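Local coordinates for beta-N-acetylglucosaminidase-like protein Glycoside hydrolase family 20 (Flavobacterium johnsoniae, PDB 6YHH) that probably hydrolyses terminal N-acetylglucosamine residues from chitin-derived oligosaccharides, as a family 20 beta-N-acetylhexosaminidase of the bacterial chitin-degradation pathway, at residues 418-430 and 474-488. Residues are numbered along the deposited sequence; the frame is centred on the assembly and turned at random.
Sequences YPVASHYLNDPMP and RLWSAENITDVANMR
Arg-474 and Tyr-424 form the centre of this contact, on the outer side of the TIM-barrel catalytic domain of family 20. It joins the short helix 420-424 and the loop that follows it, up to residue 430, to the end of helix 467-476 and the start of helix 484-497. The Arg-474 chain folds back on itself at two bonds (chi2 56°, chi3 53°), which turns its guanidinium edge to two backbone carbonyls. Arg-474 NE and NH2 both donate to Tyr-424 O; Arg-474 NE is 2.8 Å from Tyr-424 O, nearly in line with the carbonyl. Its two terminal nitrogens share the other carbonyl, with Arg-474 NH2 2.8 Å from Ile-481 O. NH2 thus serves both oxygens. It also sits over one face of the Tyr-424 ring, a cation-pi contact with Arg-474 CZ 4.7 Å from the ring centroid. Met-487 covers the opposite face; its CG lies 3.9 Å from the centroid. Replacing Arg-474 with a leucine would probably leave the carbonyls of Tyr-424 and Ile-481 without these donors and one face of the tyrosine ring poorly covered. Asp-427 lies near Arg-474 without a salt bridge; its OD2 pairs with Arg-143 instead. Asp-427 OD1 accepts from Met-429 N, an Asx turn. Asn-426 O is buried here and has no hydrogen-bond partner; Arg-474 CG is 3.3 Å from Asn-426 O. One water bridges Ala-421 N and Arg-488 NH2, while Arg-488 NH1 pairs with Asp-563. Tyr-424 OH bonds Glu-473 and takes a hydrogen bond from a water that also donates to Asp-483 O, 2.7 Å from the water oxygen.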
ATOM      1  N   TYR A 418       7.412  -0.159  23.358  1.00  7.68           N
ATOM      2  CA  TYR A 418       6.794  -0.250  24.736  1.00  7.93           C
ATOM      3  C   TYR A 418       5.293  -0.468  24.671  1.00  7.82           C
ATOM      4  O   TYR A 418       4.603  -0.169  23.698  1.00  7.57           O
ATOM      5  CB  TYR A 418       7.126   1.034  25.495  1.00  8.84           C
ATOM      6  CG  TYR A 418       8.579   1.402  25.694  1.00  9.01           C
ATOM      7  CD1 TYR A 418       9.508   0.485  26.060  1.00 10.22           C
ATOM      8  CD2 TYR A 418       8.998   2.723  25.591  1.00 10.26           C
ATOM      9  CE1 TYR A 418      10.807   0.808  26.309  1.00 11.84           C
ATOM     10  CE2 TYR A 418      10.304   3.078  25.839  1.00 11.37           C
ATOM     11  CZ  TYR A 418      11.211   2.133  26.186  1.00 11.36           C
ATOM     12  OH  TYR A 418      12.537   2.476  26.465  1.00 14.37           O
ATOM     13  N   PRO A 419       4.734  -0.996  25.782  1.00  8.22           N
ATOM     14  CA  PRO A 419       3.284  -1.188  25.836  1.00  8.34           C
ATOM     15  C   PRO A 419       2.510   0.116  25.711  1.00  8.19           C
ATOM     16  O   PRO A 419       3.006   1.178  26.179  1.00  8.84           O
ATOM     17  CB  PRO A 419       3.070  -1.794  27.232  1.00  8.76           C
ATOM     18  CG  PRO A 419       4.415  -2.249  27.666  1.00  8.94           C
ATOM     19  CD  PRO A 419       5.435  -1.330  27.017  1.00  9.09           C
ATOM     20  N   VAL A 420       1.315   0.026  25.129  1.00  7.59           N
ATOM     21  CA  VAL A 420       0.474   1.191  24.902  1.00  8.67           C
ATOM     22  C   VAL A 420       0.241   1.995  26.196  1.00  8.67           C
ATOM     23  O   VAL A 420       0.208   3.208  26.166  1.00  8.82           O
ATOM     24  CB  VAL A 420      -0.799   0.886  24.144  1.00  9.21           C
ATOM     25  CG1 VAL A 420      -1.773   0.028  25.036  1.00  8.95           C
ATOM     26  CG2 VAL A 420      -1.502   2.117  23.663  1.00 10.05           C
ATOM     27  N   ALA A 421       0.036   1.319  27.332  1.00  8.34           N
ATOM     28  CA  ALA A 421      -0.260   2.087  28.545  1.00  9.38           C
ATOM     29  C   ALA A 421       0.848   3.012  28.974  1.00 10.94           C
ATOM     30  O   ALA A 421       0.552   4.050  29.514  1.00 13.02           O
ATOM     31  CB  ALA A 421      -0.583   1.127  29.677  1.00  9.50           C
ATOM     32  N   SER A 422       2.120   2.685  28.682  1.00 10.68           N
ATOM     33  CA  SER A 422       3.200   3.610  29.016  0.50 10.74           C
ATOM     34  C   SER A 422       3.055   4.928  28.231  1.00 12.25           C
ATOM     35  O   SER A 422       3.331   5.989  28.785  1.00 13.57           O
ATOM     36  CB  SER A 422       4.582   3.021  28.742  0.50 10.72           C
ATOM     37  OG  SER A 422       4.756   2.910  27.354  0.50  9.14           O
ATOM     38  N   HIS A 423       2.594   4.874  26.990  1.00  9.77           N
ATOM     39  CA  HIS A 423       2.350   6.068  26.227  1.00  9.88           C
ATOM     40  C   HIS A 423       1.037   6.810  26.602  1.00  9.96           C
ATOM     41  O   HIS A 423       1.015   8.030  26.668  1.00  9.87           O
ATOM     42  CB  HIS A 423       2.385   5.718  24.706  1.00  9.93           C
ATOM     43  CG  HIS A 423       3.641   5.082  24.303  1.00  9.65           C
ATOM     44  ND1 HIS A 423       4.865   5.668  24.508  1.00 10.19           N
ATOM     45  CD2 HIS A 423       3.875   3.945  23.605  1.00  9.85           C
ATOM     46  CE1 HIS A 423       5.806   4.874  24.026  1.00  9.45           C
ATOM     47  NE2 HIS A 423       5.231   3.827  23.484  1.00  9.77           N
ATOM     48  N   TYR A 424      -0.026   6.024  26.885  1.00  9.47           N
ATOM     49  CA  TYR A 424      -1.332   6.606  27.177  1.00 10.44           C
ATOM     50  C   TYR A 424      -1.325   7.392  28.436  1.00 11.01           C
ATOM     51  O   TYR A 424      -2.000   8.415  28.509  1.00 12.24           O
ATOM     52  CB  TYR A 424      -2.350   5.479  27.284  1.00 10.79           C
ATOM     53  CG  TYR A 424      -3.791   5.926  27.427  1.00 10.07           C
ATOM     54  CD1 TYR A 424      -4.341   6.784  26.517  1.00 10.57           C
ATOM     55  CD2 TYR A 424      -4.528   5.534  28.531  1.00 10.06           C
ATOM     56  CE1 TYR A 424      -5.665   7.161  26.627  1.00 10.16           C
ATOM     57  CE2 TYR A 424      -5.840   5.900  28.700  1.00 10.74           C
ATOM     58  CZ  TYR A 424      -6.412   6.719  27.767  1.00 10.17           C
ATOM     59  OH  TYR A 424      -7.698   7.100  27.897  1.00 10.89           O
ATOM     60  N   LEU A 425      -0.520   6.968  29.401  1.00 12.46           N
ATOM     61  CA  LEU A 425      -0.509   7.642  30.744  1.00 13.71           C
ATOM     62  C   LEU A 425       0.567   8.669  30.828  1.00 13.72           C
ATOM     63  O   LEU A 425       0.642   9.423  31.788  1.00 15.15           O
ATOM     64  CB  LEU A 425      -0.361   6.606  31.802  1.00 14.73           C
ATOM     65  CG  LEU A 425      -1.580   5.644  31.802  1.00 15.98           C
ATOM     66  CD1 LEU A 425      -1.363   4.566  32.854  1.00 16.94           C
ATOM     67  CD2 LEU A 425      -2.960   6.340  31.900  1.00 16.89           C
ATOM     68  N   ASN A 426       1.350   8.851  29.755  1.00 12.24           N
ATOM     69  CA  ASN A 426       2.359   9.867  29.762  1.00 11.66           C
ATOM     70  C   ASN A 426       1.735  11.246  29.507  1.00 12.70           C
ATOM     71  O   ASN A 426       1.147  11.477  28.488  1.00 15.87           O
ATOM     72  CB  ASN A 426       3.319   9.576  28.595  1.00 10.37           C
ATOM     73  CG  ASN A 426       4.548  10.470  28.555  1.00 10.88           C
ATOM     74  OD1 ASN A 426       5.342  10.473  29.497  1.00 11.00           O
ATOM     75  ND2 ASN A 426       4.788  11.144  27.395  1.00 10.60           N
ATOM     76  N   ASP A 427       1.891  12.212  30.377  1.00 13.39           N
ATOM     77  CA  ASP A 427       1.117  13.466  30.230  1.00 13.77           C
ATOM     78  C   ASP A 427       2.049  14.648  30.060  1.00 14.96           C
ATOM     79  O   ASP A 427       3.020  14.791  30.855  1.00 14.42           O
ATOM     80  CB  ASP A 427       0.278  13.631  31.486  1.00 15.60           C
ATOM     81  CG  ASP A 427      -0.817  14.668  31.339  1.00 16.44           C
ATOM     82  OD1 ASP A 427      -0.526  15.840  31.166  1.00 20.74           O
ATOM     83  OD2 ASP A 427      -1.955  14.297  31.307  1.00 19.07           O
ATOM     84  N   PRO A 428       1.822  15.485  29.078  1.00 14.37           N
ATOM     85  CA  PRO A 428       2.704  16.631  28.911  1.00 14.59           C
ATOM     86  C   PRO A 428       2.702  17.583  30.129  1.00 16.18           C
ATOM     87  O   PRO A 428       3.673  18.371  30.302  1.00 16.64           O
ATOM     88  CB  PRO A 428       2.140  17.319  27.688  1.00 14.94           C
ATOM     89  CG  PRO A 428       1.392  16.229  26.943  1.00 14.32           C
ATOM     90  CD  PRO A 428       0.801  15.401  28.016  1.00 14.06           C
ATOM     91  N   MET A 429       1.639  17.543  30.930  1.00 15.49           N
ATOM     92  CA  MET A 429       1.565  18.344  32.178  1.00 22.50           C
ATOM     93  C   MET A 429       2.211  17.641  33.324  1.00 23.54           C
ATOM     94  O   MET A 429       1.790  16.546  33.768  1.00 22.72           O
ATOM     95  CB  MET A 429       0.129  18.688  32.570  1.00 26.58           C
ATOM     96  CG  MET A 429       0.006  19.659  33.750  1.00 30.49           C
ATOM     97  SD  MET A 429       0.386  21.355  33.270  1.00 33.97           S
ATOM     98  CE  MET A 429      -0.973  21.579  32.054  1.00 34.92           C
ATOM     99  N   PRO A 430       3.295  18.237  33.810  1.00 28.54           N
ATOM    100  CA  PRO A 430       3.976  17.551  34.922  1.00 36.26           C
ATOM    101  C   PRO A 430       3.154  17.616  36.213  1.00 37.91           C
ATOM    102  O   PRO A 430       2.323  18.548  36.380  1.00 36.56           O
ATOM    103  CB  PRO A 430       5.274  18.361  35.096  1.00 34.81           C
ATOM    104  CG  PRO A 430       4.890  19.768  34.664  1.00 31.26           C
ATOM    105  CD  PRO A 430       3.899  19.560  33.516  1.00 30.88           C
ATOM    106  N   ARG A 474      -4.598  11.124  24.580  1.00 10.21           N
ATOM    107  CA  ARG A 474      -3.919  11.917  25.608  1.00 10.22           C
ATOM    108  C   ARG A 474      -3.732  13.380  25.242  1.00 10.05           C
ATOM    109  O   ARG A 474      -3.783  14.273  26.102  1.00 10.36           O
ATOM    110  CB  ARG A 474      -2.586  11.293  26.009  1.00 10.56           C
ATOM    111  CG  ARG A 474      -1.803  12.029  27.115  1.00 11.00           C
ATOM    112  CD  ARG A 474      -2.555  12.241  28.434  1.00 12.59           C
ATOM    113  NE  ARG A 474      -3.053  10.958  28.869  1.00 14.32           N
ATOM    114  CZ  ARG A 474      -4.328  10.671  29.139  1.00 13.18           C
ATOM    115  NH1 ARG A 474      -5.334  11.558  29.156  1.00 11.97           N
ATOM    116  NH2 ARG A 474      -4.582   9.440  29.399  1.00 13.89           N
ATOM    117  N   LEU A 475      -3.507  13.671  23.991  1.00  9.03           N
ATOM    118  CA  LEU A 475      -3.173  15.000  23.587  1.00  9.64           C
ATOM    119  C   LEU A 475      -4.430  15.855  23.365  1.00  9.50           C
ATOM    120  O   LEU A 475      -4.330  17.071  23.410  1.00  9.67           O
ATOM    121  CB  LEU A 475      -2.301  14.953  22.324  1.00 10.37           C
ATOM    122  CG  LEU A 475      -0.945  14.289  22.596  1.00 11.29           C
ATOM    123  CD1 LEU A 475      -0.179  14.235  21.259  1.00 13.29           C
ATOM    124  CD2 LEU A 475      -0.154  14.901  23.744  1.00 12.33           C
ATOM    125  N   TRP A 476      -5.585  15.215  23.156  1.00  9.73           N
ATOM    126  CA  TRP A 476      -6.847  15.958  22.883  1.00  9.15           C
ATOM    127  C   TRP A 476      -7.774  15.970  24.100  1.00  9.87           C
ATOM    128  O   TRP A 476      -8.337  17.011  24.457  1.00 10.86           O
ATOM    129  CB  TRP A 476      -7.560  15.305  21.677  1.00  9.08           C
ATOM    130  CG  TRP A 476      -8.941  15.902  21.411  1.00  9.57           C
ATOM    131  CD1 TRP A 476     -10.062  15.700  22.147  1.00  9.31           C
ATOM    132  CD2 TRP A 476      -9.284  16.801  20.370  1.00  9.18           C
ATOM    133  NE1 TRP A 476     -11.107  16.469  21.632  1.00  9.42           N
ATOM    134  CE2 TRP A 476     -10.644  17.130  20.521  1.00  9.21           C
ATOM    135  CE3 TRP A 476      -8.579  17.348  19.284  1.00  9.02           C
ATOM    136  CZ2 TRP A 476     -11.302  18.030  19.687  1.00  9.18           C
ATOM    137  CZ3 TRP A 476      -9.254  18.249  18.446  1.00 10.44           C
ATOM    138  CH2 TRP A 476     -10.600  18.574  18.653  1.00 10.13           C
ATOM    139  N   SER A 477      -7.995  14.802  24.685  1.00 10.42           N
ATOM    140  CA  SER A 477      -9.064  14.610  25.661  1.00 11.15           C
ATOM    141  C   SER A 477      -8.652  15.218  27.029  1.00 12.83           C
ATOM    142  O   SER A 477      -7.506  15.596  27.294  1.00 10.93           O
ATOM    143  CB  SER A 477      -9.330  13.135  25.877  1.00 11.03           C
ATOM    144  OG  SER A 477      -9.904  12.551  24.694  1.00 10.97           O
ATOM    145  N   ALA A 478      -9.637  15.265  27.889  1.00 13.02           N
ATOM    146  CA  ALA A 478      -9.418  15.799  29.235  1.00 12.06           C
ATOM    147  C   ALA A 478      -8.356  14.981  29.976  1.00 11.95           C
ATOM    148  O   ALA A 478      -8.235  13.780  29.768  1.00 11.59           O
ATOM    149  CB  ALA A 478     -10.751  15.722  30.012  1.00 12.66           C
ATOM    150  N   GLU A 479      -7.678  15.640  30.917  1.00 12.72           N
ATOM    151  CA  GLU A 479      -6.583  15.038  31.656  1.00 14.73           C
ATOM    152  C   GLU A 479      -7.030  13.842  32.453  1.00 15.23           C
ATOM    153  O   GLU A 479      -6.252  12.931  32.658  1.00 14.89           O
ATOM    154  CB  GLU A 479      -5.968  16.072  32.593  1.00 18.31           C
ATOM    155  CG  GLU A 479      -4.772  15.580  33.398  1.00 22.19           C
ATOM    156  CD  GLU A 479      -4.068  16.645  34.216  1.00 28.64           C
ATOM    157  OE1 GLU A 479      -4.639  17.744  34.426  1.00 29.95           O
ATOM    158  OE2 GLU A 479      -2.892  16.357  34.612  1.00 31.52           O
ATOM    159  N   ASN A 480      -8.281  13.802  32.888  1.00 13.81           N
ATOM    160  CA  ASN A 480      -8.754  12.657  33.653  1.00 15.68           C
ATOM    161  C   ASN A 480      -9.273  11.474  32.877  1.00 15.62           C
ATOM    162  O   ASN A 480      -9.740  10.549  33.489  1.00 16.64           O
ATOM    163  CB  ASN A 480      -9.777  13.068  34.730  1.00 17.94           C
ATOM    164  CG  ASN A 480     -11.051  13.603  34.137  1.00 22.28           C
ATOM    165  OD1 ASN A 480     -11.183  13.742  32.912  1.00 21.21           O
ATOM    166  ND2 ASN A 480     -11.975  13.998  34.998  1.00 27.11           N
ATOM    167  N   ILE A 481      -9.146  11.439  31.536  1.00 13.16           N
ATOM    168  CA  ILE A 481      -9.549  10.262  30.823  1.00 13.22           C
ATOM    169  C   ILE A 481      -8.298   9.331  30.813  1.00 13.01           C
ATOM    170  O   ILE A 481      -7.328   9.618  30.068  1.00 13.23           O
ATOM    171  CB  ILE A 481      -9.987  10.684  29.393  1.00 14.01           C
ATOM    172  CG1 ILE A 481     -11.184  11.654  29.336  1.00 13.78           C
ATOM    173  CG2 ILE A 481     -10.214   9.467  28.503  1.00 14.46           C
ATOM    174  CD1 ILE A 481     -12.392  11.198  30.095  1.00 15.70           C
ATOM    175  N   THR A 482      -8.260   8.357  31.713  1.00 13.23           N
ATOM    176  CA  THR A 482      -7.044   7.610  31.993  1.00 14.22           C
ATOM    177  C   THR A 482      -7.294   6.107  32.142  1.00 15.29           C
ATOM    178  O   THR A 482      -6.372   5.348  32.419  1.00 15.57           O
ATOM    179  CB  THR A 482      -6.345   8.131  33.220  1.00 15.78           C
ATOM    180  OG1 THR A 482      -7.241   8.001  34.316  1.00 16.34           O
ATOM    181  CG2 THR A 482      -5.883   9.579  33.046  1.00 15.83           C
ATOM    182  N   ASP A 483      -8.526   5.660  31.955  1.00 14.31           N
ATOM    183  CA  ASP A 483      -8.897   4.242  32.197  1.00 14.83           C
ATOM    184  C   ASP A 483      -8.301   3.412  31.034  1.00 12.90           C
ATOM    185  O   ASP A 483      -8.805   3.463  29.937  1.00 11.83           O
ATOM    186  CB  ASP A 483     -10.372   4.099  32.320  1.00 16.49           C
ATOM    187  CG  ASP A 483     -10.836   2.698  32.603  1.00 21.90           C
ATOM    188  OD1 ASP A 483     -10.436   1.656  32.083  1.00 17.99           O
ATOM    189  OD2 ASP A 483     -11.813   2.626  33.303  1.00 34.97           O
ATOM    190  N   VAL A 484      -7.266   2.665  31.345  1.00 12.21           N
ATOM    191  CA  VAL A 484      -6.563   1.930  30.278  1.00 12.65           C
ATOM    192  C   VAL A 484      -7.474   0.875  29.704  1.00 11.59           C
ATOM    193  O   VAL A 484      -7.493   0.668  28.475  1.00 11.95           O
ATOM    194  CB  VAL A 484      -5.263   1.288  30.777  1.00 11.02           C
ATOM    195  CG1 VAL A 484      -4.659   0.412  29.673  1.00 12.30           C
ATOM    196  CG2 VAL A 484      -4.286   2.327  31.237  1.00 12.37           C
ATOM    197  N   ALA A 485      -8.180   0.098  30.544  1.00 11.43           N
ATOM    198  CA  ALA A 485      -9.025  -0.939  29.955  1.00 13.24           C
ATOM    199  C   ALA A 485     -10.102  -0.443  29.037  1.00 12.30           C
ATOM    200  O   ALA A 485     -10.368  -1.053  27.996  1.00 13.28           O
ATOM    201  CB  ALA A 485      -9.635  -1.841  31.004  1.00 14.89           C
ATOM    202  N   ASN A 486     -10.752   0.677  29.391  1.00 13.41           N
ATOM    203  CA  ASN A 486     -11.768   1.273  28.551  1.00 12.75           C
ATOM    204  C   ASN A 486     -11.113   1.773  27.238  1.00 11.81           C
ATOM    205  O   ASN A 486     -11.698   1.638  26.210  1.00 11.97           O
ATOM    206  CB  ASN A 486     -12.392   2.457  29.245  1.00 15.58           C
ATOM    207  CG  ASN A 486     -13.394   3.161  28.391  1.00 17.23           C
ATOM    208  OD1 ASN A 486     -13.151   4.220  27.805  1.00 15.60           O
ATOM    209  ND2 ASN A 486     -14.570   2.583  28.350  1.00 23.05           N
ATOM    210  N   MET A 487      -9.961   2.387  27.352  1.00 11.18           N
ATOM    211  CA  MET A 487      -9.242   2.864  26.167  1.00 11.71           C
ATOM    212  C   MET A 487      -8.972   1.634  25.251  1.00 11.01           C
ATOM    213  O   MET A 487      -9.205   1.717  24.031  1.00 10.14           O
ATOM    214  CB  MET A 487      -7.966   3.588  26.508  1.00 11.43           C
ATOM    215  CG  MET A 487      -7.148   4.022  25.258  1.00 12.49           C
ATOM    216  SD  MET A 487      -6.095   2.708  24.606  1.00 13.33           S
ATOM    217  CE  MET A 487      -4.962   2.349  25.907  1.00 12.68           C
ATOM    218  N   ARG A 488      -8.518   0.510  25.805  1.00 10.36           N
ATOM    219  CA  ARG A 488      -8.238  -0.630  24.921  1.00 10.83           C
ATOM    220  C   ARG A 488      -9.493  -1.106  24.188  1.00 11.92           C
ATOM    221  O   ARG A 488      -9.398  -1.560  23.047  1.00 11.06           O
ATOM    222  CB  ARG A 488      -7.761  -1.833  25.743  1.00 11.84           C
ATOM    223  CG  ARG A 488      -6.397  -1.720  26.346  1.00 13.01           C
ATOM    224  CD  ARG A 488      -5.959  -3.079  26.869  1.00 14.35           C
ATOM    225  NE  ARG A 488      -4.928  -2.954  27.839  1.00 14.84           N
ATOM    226  CZ  ARG A 488      -3.615  -2.833  27.566  1.00 13.86           C
ATOM    227  NH1 ARG A 488      -3.257  -2.819  26.293  1.00 13.18           N
ATOM    228  NH2 ARG A 488      -2.703  -2.729  28.553  1.00 13.69           N
TER
HETATM  229  O   HOH W   1      -0.217  -1.524  27.797  1.00 12.06           O
HETATM  230  O   HOH W   2     -10.034   5.735  28.994  1.00 14.05           O
HETATM  231  O   HOH W   3      -3.488  12.302  32.276  1.00 16.65           O